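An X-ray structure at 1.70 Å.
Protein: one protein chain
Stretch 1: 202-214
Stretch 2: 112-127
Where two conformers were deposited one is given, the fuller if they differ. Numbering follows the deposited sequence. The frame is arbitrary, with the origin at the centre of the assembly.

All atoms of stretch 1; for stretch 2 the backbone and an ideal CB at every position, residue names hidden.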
ATOM      1  N   MET A 202      30.367   4.779  -3.530  1.00 24.92           N
ATOM      2  CA  MET A 202      30.663   4.365  -2.159  1.00 23.11           C
ATOM      3  C   MET A 202      30.713   2.849  -2.029  1.00 28.91           C
ATOM      4  O   MET A 202      31.673   2.290  -1.484  1.00 28.91           O
ATOM      5  CB  MET A 202      29.612   4.916  -1.196  1.00 22.82           C
ATOM      6  CG  MET A 202      29.615   6.410  -0.977  1.00 24.05           C
ATOM      7  SD  MET A 202      28.216   6.817   0.103  1.00 26.34           S
ATOM      8  CE  MET A 202      28.733   6.062   1.646  1.00 28.13           C
ATOM      9  N   LEU A 203      29.665   2.161  -2.494  1.00 21.79           N
ATOM     10  CA  LEU A 203      29.601   0.719  -2.294  1.00 23.69           C
ATOM     11  C   LEU A 203      30.622  -0.024  -3.139  1.00 29.63           C
ATOM     12  O   LEU A 203      30.998  -1.148  -2.788  1.00 29.01           O
ATOM     13  CB  LEU A 203      28.185   0.219  -2.594  1.00 20.87           C
ATOM     14  CG  LEU A 203      27.149   0.575  -1.534  1.00 22.44           C
ATOM     15  CD1 LEU A 203      25.762   0.209  -2.035  1.00 22.32           C
ATOM     16  CD2 LEU A 203      27.445  -0.157  -0.234  1.00 25.43           C
ATOM     17  N   GLN A 204      31.076   0.578  -4.241  1.00 28.34           N
ATOM     18  CA  GLN A 204      32.172  -0.010  -5.004  1.00 28.80           C
ATOM     19  C   GLN A 204      33.463  -0.003  -4.196  1.00 31.79           C
ATOM     20  O   GLN A 204      34.253  -0.951  -4.266  1.00 29.88           O
ATOM     21  CB  GLN A 204      32.358   0.749  -6.314  1.00 29.12           C
ATOM     22  CG  GLN A 204      33.598   0.321  -7.088  1.00 35.81           C
ATOM     23  CD  GLN A 204      33.768   1.091  -8.380  1.00 42.42           C
ATOM     24  OE1 GLN A 204      33.872   2.320  -8.379  1.00 45.02           O
ATOM     25  NE2 GLN A 204      33.780   0.372  -9.497  1.00 52.03           N
ATOM     26  N   GLU A 205      33.681   1.044  -3.406  1.00 32.98           N
ATOM     27  CA  GLU A 205      34.907   1.136  -2.625  1.00 35.40           C
ATOM     28  C   GLU A 205      34.804   0.380  -1.304  1.00 36.31           C
ATOM     29  O   GLU A 205      35.774  -0.253  -0.873  1.00 32.31           O
ATOM     30  CB  GLU A 205      35.251   2.604  -2.377  1.00 36.26           C
ATOM     31  CG  GLU A 205      36.559   2.812  -1.651  1.00 47.47           C
ATOM     32  CD  GLU A 205      37.746   2.194  -2.379  1.00 51.86           C
ATOM     33  OE1 GLU A 205      37.733   2.128  -3.631  1.00 50.82           O
ATOM     34  OE2 GLU A 205      38.694   1.762  -1.687  1.00 61.15           O
ATOM     35  N   THR A 206      33.656   0.439  -0.630  1.00 24.73           N
ATOM     36  CA  THR A 206      33.502  -0.142   0.707  1.00 27.56           C
ATOM     37  C   THR A 206      32.211  -0.947   0.757  1.00 29.77           C
ATOM     38  O   THR A 206      31.213  -0.512   1.347  1.00 27.37           O
ATOM     39  CB  THR A 206      33.523   0.939   1.793  1.00 29.97           C
ATOM     40  OG1 THR A 206      32.307   1.693   1.752  1.00 39.59           O
ATOM     41  CG2 THR A 206      34.670   1.896   1.567  1.00 28.64           C
ATOM     42  N   PRO A 207      32.195  -2.133   0.152  1.00 24.12           N
ATOM     43  CA  PRO A 207      30.984  -2.958   0.173  1.00 24.23           C
ATOM     44  C   PRO A 207      30.636  -3.412   1.581  1.00 28.19           C
ATOM     45  O   PRO A 207      31.476  -3.410   2.484  1.00 26.63           O
ATOM     46  CB  PRO A 207      31.354  -4.149  -0.712  1.00 27.46           C
ATOM     47  CG  PRO A 207      32.855  -4.212  -0.645  1.00 29.53           C
ATOM     48  CD  PRO A 207      33.290  -2.779  -0.588  1.00 27.90           C
ATOM     49  N   TYR A 208      29.371  -3.802   1.762  1.00 23.07           N
ATOM     50  CA  TYR A 208      28.976  -4.477   2.994  1.00 21.03           C
ATOM     51  C   TYR A 208      29.866  -5.699   3.184  1.00 26.93           C
ATOM     52  O   TYR A 208      30.180  -6.401   2.218  1.00 24.36           O
ATOM     53  CB  TYR A 208      27.496  -4.897   2.952  1.00 25.36           C
ATOM     54  CG  TYR A 208      26.533  -3.733   2.844  1.00 24.41           C
ATOM     55  CD1 TYR A 208      26.169  -2.991   3.968  1.00 26.29           C
ATOM     56  CD2 TYR A 208      25.997  -3.359   1.614  1.00 22.32           C
ATOM     57  CE1 TYR A 208      25.300  -1.911   3.864  1.00 23.15           C
ATOM     58  CE2 TYR A 208      25.140  -2.288   1.502  1.00 19.30           C
ATOM     59  CZ  TYR A 208      24.786  -1.568   2.618  1.00 23.18           C
ATOM     60  OH  TYR A 208      23.930  -0.492   2.497  1.00 22.69           O
ATOM     61  N   THR A 209      30.314  -5.919   4.425  1.00 27.38           N
ATOM     62  CA  THR A 209      31.075  -7.112   4.783  1.00 33.39           C
ATOM     63  C   THR A 209      30.231  -8.110   5.555  1.00 31.66           C
ATOM     64  O   THR A 209      30.755  -9.130   6.010  1.00 31.38           O
ATOM     65  CB  THR A 209      32.320  -6.745   5.609  1.00 30.83           C
ATOM     66  OG1 THR A 209      31.929  -6.036   6.792  1.00 29.07           O
ATOM     67  CG2 THR A 209      33.273  -5.894   4.784  1.00 33.94           C
ATOM     68  N   THR A 210      28.940  -7.828   5.709  1.00 26.47           N
ATOM     69  CA  THR A 210      28.035  -8.697   6.445  1.00 23.28           C
ATOM     70  C   THR A 210      28.090 -10.113   5.904  1.00 26.79           C
ATOM     71  O   THR A 210      28.013 -10.327   4.693  1.00 27.99           O
ATOM     72  CB  THR A 210      26.600  -8.171   6.338  1.00 26.11           C
ATOM     73  OG1 THR A 210      26.564  -6.789   6.701  1.00 27.23           O
ATOM     74  CG2 THR A 210      25.666  -8.977   7.248  1.00 24.25           C
ATOM     75  N   ASP A 211      28.224 -11.078   6.817  1.00 29.14           N
ATOM     76  CA  ASP A 211      28.192 -12.505   6.505  1.00 27.12           C
ATOM     77  C   ASP A 211      26.801 -13.010   6.891  1.00 28.79           C
ATOM     78  O   ASP A 211      26.524 -13.261   8.067  1.00 26.18           O
ATOM     79  CB  ASP A 211      29.308 -13.221   7.265  1.00 30.55           C
ATOM     80  CG  ASP A 211      29.370 -14.720   6.989  1.00 36.80           C
ATOM     81  OD1 ASP A 211      28.351 -15.336   6.592  1.00 33.16           O
ATOM     82  OD2 ASP A 211      30.465 -15.293   7.195  1.00 39.70           O
ATOM     83  N   LEU A 212      25.911 -13.147   5.899  1.00 26.02           N
ATOM     84  CA  LEU A 212      24.544 -13.557   6.209  1.00 23.13           C
ATOM     85  C   LEU A 212      24.491 -14.989   6.726  1.00 26.50           C
ATOM     86  O   LEU A 212      23.564 -15.351   7.465  1.00 28.20           O
ATOM     87  CB  LEU A 212      23.653 -13.425   4.971  1.00 22.98           C
ATOM     88  CG  LEU A 212      23.702 -12.060   4.287  1.00 22.92           C
ATOM     89  CD1 LEU A 212      22.790 -12.055   3.053  1.00 24.69           C
ATOM     90  CD2 LEU A 212      23.287 -10.955   5.245  1.00 25.26           C
ATOM     91  N   GLU A 213      25.444 -15.824   6.311  1.00 28.23           N
ATOM     92  CA  GLU A 213      25.494 -17.190   6.818  1.00 30.57           C
ATOM     93  C   GLU A 213      25.783 -17.199   8.314  1.00 30.92           C
ATOM     94  O   GLU A 213      25.151 -17.942   9.074  1.00 28.94           O
ATOM     95  CB  GLU A 213      26.549 -17.984   6.052  1.00 32.90           C
ATOM     96  CG  GLU A 213      26.654 -19.440   6.448  1.00 41.90           C
ATOM     97  CD  GLU A 213      27.645 -20.177   5.577  1.00 44.87           C
ATOM     98  OE1 GLU A 213      28.866 -20.021   5.805  1.00 48.98           O
ATOM     99  OE2 GLU A 213      27.202 -20.882   4.645  1.00 45.31           O
ATOM    100  N   ALA A 214      26.724 -16.362   8.750  1.00 29.40           N
ATOM    101  CA  ALA A 214      27.044 -16.257  10.171  1.00 27.86           C
ATOM    102  C   ALA A 214      25.886 -15.661  10.959  1.00 28.63           C
ATOM    103  O   ALA A 214      25.545 -16.154  12.044  1.00 29.09           O
ATOM    104  CB  ALA A 214      28.318 -15.430  10.354  1.00 30.61           C
ATOM    105  N   UNK A 112      19.723 -16.121  -2.301  0.53 39.89           N
ATOM    106  CA  UNK A 112      20.579 -17.181  -1.795  0.53 41.45           C
ATOM    107  C   UNK A 112      22.013 -16.703  -1.994  0.53 39.16           C
ATOM    108  O   UNK A 112      22.201 -15.509  -2.221  0.53 37.46           O
ATOM    109  CB  UNK A 112      20.318 -18.514  -2.498  0.53 41.45           C
ATOM    110  N   UNK A 113      23.036 -17.555  -1.892  0.53 41.43           N
ATOM    111  CA  UNK A 113      24.343 -17.044  -1.482  0.53 41.24           C
ATOM    112  C   UNK A 113      25.424 -17.044  -2.565  0.53 43.60           C
ATOM    113  O   UNK A 113      25.421 -17.864  -3.489  0.53 47.47           O
ATOM    114  CB  UNK A 113      24.843 -17.869  -0.295  0.53 41.24           C
ATOM    115  N   UNK A 114      26.348 -16.084  -2.404  1.00 45.61           N
ATOM    116  CA  UNK A 114      27.658 -16.016  -3.039  1.00 44.27           C
ATOM    117  C   UNK A 114      28.680 -16.709  -2.139  1.00 50.52           C
ATOM    118  O   UNK A 114      28.727 -16.460  -0.927  1.00 46.62           O
ATOM    119  CB  UNK A 114      28.062 -14.566  -3.311  1.00 44.27           C
ATOM    120  N   UNK A 115      29.498 -17.581  -2.737  1.00 49.59           N
ATOM    121  CA  UNK A 115      30.332 -18.466  -1.939  1.00 50.27           C
ATOM    122  C   UNK A 115      31.325 -17.734  -1.058  1.00 54.45           C
ATOM    123  O   UNK A 115      31.585 -18.147   0.074  1.00 55.45           O
ATOM    124  CB  UNK A 115      31.087 -19.428  -2.858  1.00 50.27           C
ATOM    125  N   UNK A 116      31.893 -16.639  -1.556  1.00 53.51           N
ATOM    126  CA  UNK A 116      32.933 -15.955  -0.801  1.00 55.20           C
ATOM    127  C   UNK A 116      32.402 -14.801   0.037  1.00 54.59           C
ATOM    128  O   UNK A 116      32.973 -14.504   1.091  1.00 54.03           O
ATOM    129  CB  UNK A 116      34.009 -15.437  -1.758  1.00 55.20           C
ATOM    130  N   UNK A 117      31.312 -14.154  -0.378  1.00 52.56           N
ATOM    131  CA  UNK A 117      30.784 -13.048   0.411  1.00 47.98           C
ATOM    132  C   UNK A 117      29.792 -13.510   1.462  1.00 42.37           C
ATOM    133  O   UNK A 117      29.590 -12.799   2.456  1.00 42.80           O
ATOM    134  CB  UNK A 117      30.119 -12.020  -0.506  1.00 47.98           C
ATOM    135  N   UNK A 118      29.155 -14.662   1.254  1.00 34.77           N
ATOM    136  CA  UNK A 118      28.006 -15.063   2.060  1.00 35.73           C
ATOM    137  C   UNK A 118      26.930 -13.979   2.023  1.00 34.31           C
ATOM    138  O   UNK A 118      26.280 -13.666   3.025  1.00 28.92           O
ATOM    139  CB  UNK A 118      28.432 -15.344   3.502  1.00 35.73           C
ATOM    140  N   UNK A 119      26.738 -13.403   0.843  1.00 30.87           N
ATOM    141  CA  UNK A 119      25.714 -12.395   0.617  1.00 30.94           C
ATOM    142  C   UNK A 119      24.872 -12.800  -0.580  1.00 31.92           C
ATOM    143  O   UNK A 119      25.308 -13.574  -1.434  1.00 29.94           O
ATOM    144  CB  UNK A 119      26.338 -11.014   0.402  1.00 30.94           C
ATOM    145  N   UNK A 120      23.644 -12.275  -0.629  1.00 29.90           N
ATOM    146  CA  UNK A 120      22.801 -12.486  -1.795  1.00 27.58           C
ATOM    147  C   UNK A 120      23.473 -11.876  -3.029  1.00 26.95           C
ATOM    148  O   UNK A 120      24.288 -10.956  -2.911  1.00 26.70           O
ATOM    149  CB  UNK A 120      21.413 -11.882  -1.576  1.00 27.58           C
ATOM    150  N   UNK A 121      23.140 -12.378  -4.229  1.00 25.79           N
ATOM    151  CA  UNK A 121      23.877 -11.966  -5.438  1.00 29.99           C
ATOM    152  C   UNK A 121      23.789 -10.488  -5.756  1.00 26.96           C
ATOM    153  O   UNK A 121      24.705  -9.958  -6.395  1.00 25.72           O
ATOM    154  CB  UNK A 121      23.363 -12.753  -6.645  1.00 29.99           C
ATOM    155  N   UNK A 122      22.725  -9.801  -5.344  1.00 24.28           N
ATOM    156  CA  UNK A 122      22.547  -8.398  -5.701  1.00 25.25           C
ATOM    157  C   UNK A 122      22.999  -7.446  -4.594  1.00 22.03           C
ATOM    158  O   UNK A 122      22.765  -6.237  -4.686  1.00 20.86           O
ATOM    159  CB  UNK A 122      21.078  -8.133  -6.039  1.00 25.25           C
ATOM    160  N   UNK A 123      23.645  -7.963  -3.557  1.00 22.99           N
ATOM    161  CA  UNK A 123      24.231  -7.107  -2.531  1.00 22.47           C
ATOM    162  C   UNK A 123      25.215  -6.110  -3.132  1.00 23.00           C
ATOM    163  O   UNK A 123      25.879  -6.379  -4.139  1.00 22.39           O
ATOM    164  CB  UNK A 123      24.931  -7.957  -1.468  1.00 22.47           C
ATOM    165  N   UNK A 124      25.300  -4.940  -2.490  1.00 20.31           N
ATOM    166  CA  UNK A 124      26.178  -3.823  -2.830  1.00 22.72           C
ATOM    167  C   UNK A 124      25.764  -3.082  -4.084  1.00 23.51           C
ATOM    168  O   UNK A 124      26.538  -2.249  -4.587  1.00 22.10           O
ATOM    169  CB  UNK A 124      27.612  -4.328  -2.999  1.00 22.72           C
ATOM    170  N   UNK A 125      24.566  -3.340  -4.595  1.00 20.67           N
ATOM    171  CA  UNK A 125      24.044  -2.558  -5.705  1.00 17.19           C
ATOM    172  C   UNK A 125      23.100  -1.476  -5.183  1.00 16.82           C
ATOM    173  O   UNK A 125      22.732  -1.439  -4.003  1.00 20.09           O
ATOM    174  CB  UNK A 125      23.326  -3.461  -6.710  1.00 17.19           C
ATOM    175  N   UNK A 126      22.736  -0.555  -6.067  1.00 18.66           N
ATOM    176  CA  UNK A 126      21.944   0.612  -5.689  1.00 16.80           C
ATOM    177  C   UNK A 126      20.730   0.673  -6.601  1.00 18.98           C
ATOM    178  O   UNK A 126      20.839   0.390  -7.800  1.00 16.81           O
ATOM    179  CB  UNK A 126      22.765   1.900  -5.777  1.00 16.80           C
ATOM    180  N   UNK A 127      19.576   1.015  -6.033  1.00 18.33           N
ATOM    181  CA  UNK A 127      18.324   1.098  -6.772  1.00 18.80           C
ATOM    182  C   UNK A 127      17.800   2.526  -6.799  1.00 19.29           C
ATOM    183  O   UNK A 127      17.911   3.269  -5.818  1.00 17.13           O
ATOM    184  CB  UNK A 127      17.279   0.164  -6.159  1.00 18.80           C
TER

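Position 112 sends its CA-to-CB bond away from stretch 1, so the contact sets no rule; the residue is Glu-112. At 113 the bond points toward stretch 1, with no atom of it within 5.5 Å of the ideal CB. A long apolar side chain could cross that gap, and Leu-113 does, bringing CD1 to 4.1 Å from Glu-213 CB.

Positions 114 to 116 lie out of reach, and stretch 1 leaves them open. At 114 any side chain would pass; Asn-114 OD1 accepts from the backbone N of 117 at 2.6 Å, a bond inside its own loop. At 115 there is room for a CB, so this contact does not force the deposited Gly-115. Position 116 meets nothing of stretch 1, and Asp-116 is poorly ordered. Position 117 points sideways; many residues would do. Thr-117 contributes mainly its backbone: the O of water 1 lies 2.7 Å from Thr-117 O and 3.0 Å from Thr-209 O, within hydrogen-bonding reach of both.

Position 118 is richer in instruction. Its phi/psi of 55/40 is left-handed, which favours Gly, Asn or Asp, yet the bond points toward two acids, Asp-211 and Glu-213. The ideal CB is tight, 3.1 Å from Asp-211 OD1. Charge argues for Lys or Arg, backbone for Gly or Asn. The residue is Lys-118, and charge prevails: NZ forms a salt bridge with Glu-213 OE1 at 2.7 Å. Its backbone serves as well, Leu-212 N donating to Lys-118 O at 2.9 Å as the helix of stretch 1 begins.

At 119 the bond runs sideways, but the carbonyls of Tyr-208 and Thr-210 offer two acceptors beyond the CB. A long side chain with a donor at its end is wanted: Gln, Lys or Arg. Gln-119 spends both NE2 protons, on Tyr-208 O at 2.8 Å and Thr-210 O at 2.9 Å, thereby pinning the loop.

Position 120 is also sideways, with Leu-212 CD1 4.8 Å from its ideal CB. Any sizeable apolar group would suit. The ring of Phe-120 receives that methyl over one face, Leu-212 CD1 lying 3.6 Å from the ring centroid.

Positions 121 and 122 are out of reach, and Pro-121 and Leu-122 occupy the middle of a type I turn. At 123 the bond points toward stretch 1 across a gap that calls for a large side chain, aromatic or long aliphatic. Tyr-123 fills it, with CE1 4.0 Å from Leu-212 CD1 and CD2 4.3 Å from Tyr-208 CB.

Position 124 has phi/psi of 72/12, suited to Gly, Asn or Asp, and Tyr-208 N waits nearby for an acceptor. Backbone and partner therefore agree on Asn or Asp. Asn-124 OD1 accepts from Tyr-208 N at 2.8 Å, while its ND2 donates to Gln-119 OE1 at 3.3 Å, tying the two amides together.

Position 125 points away and is lightly constrained; it is Lys-125. At 126 a strand residue faces sideways, and its ideal CB is 5.1 Å from Leu-203 CD1, where a modest aliphatic fits: Val-126 CG2 reaches that Leu-203 CD1 at 3.7 Å. Position 127 lies out of reach, so stretch 1 sets no demand; it is Ala-127.

Stretch 2 (112-127) ELNGDTKQFPLYNKVA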
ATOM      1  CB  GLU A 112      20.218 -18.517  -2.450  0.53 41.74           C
ATOM      2  CG  GLU A 112      18.814 -18.969  -1.998  0.53 40.66           C
ATOM      3  CD  GLU A 112      18.265 -20.161  -2.749  0.53 44.54           C
ATOM      4  OE1 GLU A 112      18.674 -20.379  -3.908  0.53 46.82           O
ATOM      5  OE2 GLU A 112      17.400 -20.869  -2.183  0.53 44.58           O
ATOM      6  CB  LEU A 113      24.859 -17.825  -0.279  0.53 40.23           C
ATOM      7  CG  LEU A 113      24.382 -17.311   1.079  0.53 39.54           C
ATOM      8  CD1 LEU A 113      25.345 -17.768   2.162  0.53 38.56           C
ATOM      9  CD2 LEU A 113      24.222 -15.794   1.103  0.53 36.55           C
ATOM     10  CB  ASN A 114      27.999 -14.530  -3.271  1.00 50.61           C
ATOM     11  CG  ASN A 114      29.494 -14.238  -3.529  1.00 54.69           C
ATOM     12  OD1 ASN A 114      30.383 -14.655  -2.787  1.00 55.67           O
ATOM     13  ND2 ASN A 114      29.752 -13.427  -4.551  1.00 51.88           N
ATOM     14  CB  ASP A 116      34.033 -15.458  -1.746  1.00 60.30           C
ATOM     15  CG  ASP A 116      34.995 -16.570  -2.158  1.00 70.90           C
ATOM     16  OD1 ASP A 116      35.907 -16.900  -1.364  1.00 72.68           O
ATOM     17  OD2 ASP A 116      34.835 -17.123  -3.269  1.00 71.63           O
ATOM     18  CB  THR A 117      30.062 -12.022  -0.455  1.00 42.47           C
ATOM     19  OG1 THR A 117      28.947 -12.666  -1.104  1.00 50.47           O
ATOM     20  CG2 THR A 117      30.998 -11.472  -1.532  1.00 51.70           C
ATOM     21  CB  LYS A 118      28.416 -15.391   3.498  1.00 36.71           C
ATOM     22  CG  LYS A 118      29.608 -16.338   3.601  1.00 41.21           C
ATOM     23  CD  LYS A 118      29.337 -17.653   2.882  1.00 43.63           C
ATOM     24  CE  LYS A 118      30.502 -18.621   3.052  1.00 49.17           C
ATOM     25  NZ  LYS A 118      30.868 -18.793   4.488  1.00 49.40           N
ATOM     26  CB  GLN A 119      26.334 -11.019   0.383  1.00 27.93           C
ATOM     27  CG  GLN A 119      26.998 -10.439   1.619  1.00 31.84           C
ATOM     28  CD  GLN A 119      27.862  -9.246   1.309  1.00 30.68           C
ATOM     29  OE1 GLN A 119      28.057  -8.888   0.144  1.00 25.61           O
ATOM     30  NE2 GLN A 119      28.394  -8.612   2.356  1.00 28.01           N
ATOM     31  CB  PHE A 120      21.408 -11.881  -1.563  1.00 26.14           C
ATOM     32  CG  PHE A 120      20.721 -12.386  -0.319  1.00 26.22           C
ATOM     33  CD1 PHE A 120      20.888 -13.704   0.113  1.00 28.00           C
ATOM     34  CD2 PHE A 120      19.914 -11.543   0.433  1.00 26.50           C
ATOM     35  CE1 PHE A 120      20.251 -14.163   1.272  1.00 26.75           C
ATOM     36  CE2 PHE A 120      19.274 -11.993   1.587  1.00 28.90           C
ATOM     37  CZ  PHE A 120      19.444 -13.311   2.012  1.00 26.71           C
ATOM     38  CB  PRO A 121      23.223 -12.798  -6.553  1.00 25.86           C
ATOM     39  CG  PRO A 121      22.599 -13.921  -5.874  1.00 32.88           C
ATOM     40  CD  PRO A 121      22.190 -13.462  -4.513  1.00 27.46           C
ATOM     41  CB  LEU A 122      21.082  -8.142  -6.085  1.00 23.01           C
ATOM     42  CG  LEU A 122      20.615  -8.999  -7.272  1.00 26.03           C
ATOM     43  CD1 LEU A 122      19.193  -8.671  -7.700  1.00 24.40           C
ATOM     44  CD2 LEU A 122      21.553  -8.848  -8.466  1.00 25.54           C
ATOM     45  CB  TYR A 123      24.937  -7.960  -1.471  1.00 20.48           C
ATOM     46  CG  TYR A 123      24.163  -8.000  -0.164  1.00 20.56           C
ATOM     47  CD1 TYR A 123      22.918  -8.605  -0.099  1.00 21.32           C
ATOM     48  CD2 TYR A 123      24.680  -7.442   0.994  1.00 21.71           C
ATOM     49  CE1 TYR A 123      22.202  -8.643   1.076  1.00 22.31           C
ATOM     50  CE2 TYR A 123      23.976  -7.477   2.178  1.00 21.76           C
ATOM     51  CZ  TYR A 123      22.740  -8.076   2.217  1.00 20.55           C
ATOM     52  OH  TYR A 123      22.017  -8.114   3.386  1.00 21.85           O
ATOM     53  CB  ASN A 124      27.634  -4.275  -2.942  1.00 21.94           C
ATOM     54  CG  ASN A 124      28.063  -4.970  -1.696  1.00 27.35           C
ATOM     55  OD1 ASN A 124      28.066  -4.359  -0.636  1.00 27.27           O
ATOM     56  ND2 ASN A 124      28.345  -6.264  -1.789  1.00 26.57           N
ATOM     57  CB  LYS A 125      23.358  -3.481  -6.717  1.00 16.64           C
ATOM     58  CG  LYS A 125      24.323  -4.497  -7.324  1.00 21.44           C
ATOM     59  CD  LYS A 125      23.568  -5.470  -8.208  1.00 21.30           C
ATOM     60  CE  LYS A 125      24.513  -6.492  -8.798  1.00 22.03           C
ATOM     61  NZ  LYS A 125      25.556  -5.856  -9.624  1.00 26.39           N
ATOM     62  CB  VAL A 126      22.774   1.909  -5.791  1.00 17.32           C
ATOM     63  CG1 VAL A 126      21.905   3.129  -5.570  1.00 21.29           C
ATOM     64  CG2 VAL A 126      23.921   1.893  -4.783  1.00 20.75           C
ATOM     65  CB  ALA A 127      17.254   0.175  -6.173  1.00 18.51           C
TER
HETATM   66  O   HOH W   1      31.167 -11.387   4.081  1.00 37.95           O
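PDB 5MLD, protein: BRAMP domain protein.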